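Local coordinates for iron-binding protein (Staphylococcus epidermidis, PDB 4M7O), which probably binds iron or an iron complex outside the membrane, as the solute-binding component of an ABC-type uptake system, at residues Pro30-Ile35 with Arg259-Arg263. Coordinates in Å, arbitrary orientation, origin at the centre of the assembly. Residues are numbered along the deposited sequence.
Sequences PSNTEI and RPGPR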
loop_
_atom_site.group_PDB
_atom_site.type_symbol
_atom_site.label_atom_id
_atom_site.label_comp_id
_atom_site.label_asym_id
_atom_site.label_seq_id
_atom_site.Cartn_x
_atom_site.Cartn_y
_atom_site.Cartn_z
ATOM N N PRO A 30 2.127 -2.046 9.546
ATOM C CA PRO A 30 3.541 -1.751 9.271
ATOM C C PRO A 30 3.809 -0.342 8.736
ATOM O O PRO A 30 4.798 0.231 9.165
ATOM C CB PRO A 30 3.931 -2.825 8.249
ATOM C CG PRO A 30 2.993 -3.985 8.567
ATOM C CD PRO A 30 1.686 -3.297 8.890
ATOM N N SER A 31 2.961 0.223 7.874
ATOM C CA SER A 31 3.219 1.586 7.391
ATOM C C SER A 31 3.345 2.597 8.545
ATOM O O SER A 31 4.256 3.435 8.548
ATOM C CB SER A 31 2.171 2.041 6.371
ATOM O OG SER A 31 0.859 1.838 6.860
ATOM N N ASN A 32 2.444 2.507 9.520
ATOM C CA ASN A 32 2.531 3.314 10.739
ATOM C C ASN A 32 3.880 3.153 11.428
ATOM O O ASN A 32 4.527 4.141 11.800
ATOM C CB ASN A 32 1.412 2.939 11.719
ATOM C CG ASN A 32 0.072 3.541 11.332
ATOM O OD1 ASN A 32 -0.032 4.266 10.336
ATOM N ND2 ASN A 32 -0.965 3.247 12.123
ATOM N N THR A 33 4.313 1.909 11.589
ATOM C CA THR A 33 5.574 1.655 12.280
ATOM C C THR A 33 6.737 2.269 11.521
ATOM O O THR A 33 7.625 2.865 12.128
ATOM C CB THR A 33 5.819 0.169 12.451
ATOM O OG1 THR A 33 4.729 -0.412 13.193
ATOM C CG2 THR A 33 7.130 -0.080 13.213
ATOM N N GLU A 34 6.726 2.149 10.193
ATOM C CA GLU A 34 7.825 2.683 9.391
ATOM C C GLU A 34 7.916 4.197 9.535
ATOM O O GLU A 34 9.009 4.751 9.635
ATOM C CB GLU A 34 7.661 2.285 7.917
ATOM C CG GLU A 34 7.854 0.798 7.663
ATOM C CD GLU A 34 7.990 0.476 6.177
ATOM O OE1 GLU A 34 8.615 1.279 5.438
ATOM O OE2 GLU A 34 7.476 -0.585 5.753
ATOM N N ILE A 35 6.758 4.853 9.548
ATOM C CA ILE A 35 6.689 6.302 9.629
ATOM C C ILE A 35 7.178 6.786 10.999
ATOM O O ILE A 35 7.920 7.768 11.088
ATOM C CB ILE A 35 5.246 6.799 9.402
ATOM C CG1 ILE A 35 4.791 6.502 7.965
ATOM C CG2 ILE A 35 5.133 8.288 9.714
ATOM C CD1 ILE A 35 3.303 6.706 7.749
ATOM N N ARG A 259 2.224 -0.070 -0.183
ATOM C CA ARG A 259 2.277 0.222 1.247
ATOM C C ARG A 259 2.475 1.720 1.445
ATOM O O ARG A 259 3.482 2.287 0.988
ATOM C CB ARG A 259 3.407 -0.541 1.941
ATOM C CG ARG A 259 3.480 -0.263 3.450
ATOM C CD ARG A 259 4.607 -1.040 4.105
ATOM N NE ARG A 259 4.397 -2.488 4.062
ATOM C CZ ARG A 259 5.126 -3.365 4.754
ATOM N NH1 ARG A 259 6.129 -2.946 5.530
ATOM N NH2 ARG A 259 4.859 -4.662 4.672
ATOM N N PRO A 260 1.516 2.377 2.122
ATOM C CA PRO A 260 1.591 3.840 2.230
ATOM C C PRO A 260 2.626 4.312 3.255
ATOM O O PRO A 260 2.275 5.022 4.200
ATOM C CB PRO A 260 0.172 4.230 2.666
ATOM C CG PRO A 260 -0.343 2.999 3.407
ATOM C CD PRO A 260 0.239 1.841 2.639
ATOM N N GLY A 261 3.889 3.937 3.057
ATOM C CA GLY A 261 4.950 4.353 3.956
ATOM C C GLY A 261 6.074 5.103 3.260
ATOM O O GLY A 261 5.955 5.500 2.099
ATOM N N PRO A 262 7.187 5.305 3.969
ATOM C CA PRO A 262 8.317 6.071 3.446
ATOM C C PRO A 262 9.024 5.396 2.274
ATOM O O PRO A 262 9.828 6.060 1.622
ATOM C CB PRO A 262 9.269 6.138 4.645
ATOM C CG PRO A 262 8.367 5.957 5.842
ATOM C CD PRO A 262 7.382 4.941 5.380
ATOM N N ARG A 263 8.750 4.120 2.008
ATOM C CA ARG A 263 9.427 3.437 0.902
ATOM C C ARG A 263 8.557 3.278 -0.356
ATOM O O ARG A 263 8.816 2.403 -1.184
ATOM C CB ARG A 263 10.004 2.088 1.373
ATOM C CG ARG A 263 11.043 2.200 2.512
ATOM C CD ARG A 263 11.512 0.825 2.997
ATOM N NE ARG A 263 10.416 0.048 3.584
ATOM C CZ ARG A 263 10.208 -1.249 3.368
ATOM N NH1 ARG A 263 11.028 -1.937 2.585
ATOM N NH2 ARG A 263 9.181 -1.862 3.942
HETATM O O HOH W 1 7.187 2.192 3.172
#
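E34 is the hub of this contact. Its buried carboxylate is shared by two arginines of the loop 259-263. R263 holds it side-on with two hydrogen bonds, R263 NE to E34 OE1 (2.9 Å) and R263 NH2 to E34 OE2 (2.8 Å), a bidentate salt bridge. R259 NH1 adds a third bond to E34 OE2 at 2.7 Å. A water accepts from R263 N and donates to E34 OE1, so the carboxylate also reaches the loop backbone.

R259 stretches past S31, and P30 CB lies over one face of its guanidinium, 3.5 Å from R259 NH1. S31 faces the inverse gamma turn centred on P260; S31 CB is 3.7 Å from P260 O. The two backbones are nearest at S31 and G261, with CA atoms 4.7 Å apart. P262 packs its ring against the helix: P262 CD is 3.7 Å from E34 CB and 4.0 Å from I35 CG1.

R259 also pairs with D53 and E256, and R263 makes a cation-pi contact with Y54. In this two-lobed periplasmic binding protein fold, the contact brings the loop before the C-terminal helix 264-275 back onto helix 30-38, the first of the N-terminal lobe. That helix follows strand 25-27, central in the five-stranded parallel sheet. Helix 116-129 borders the contact, touching I35 and P260.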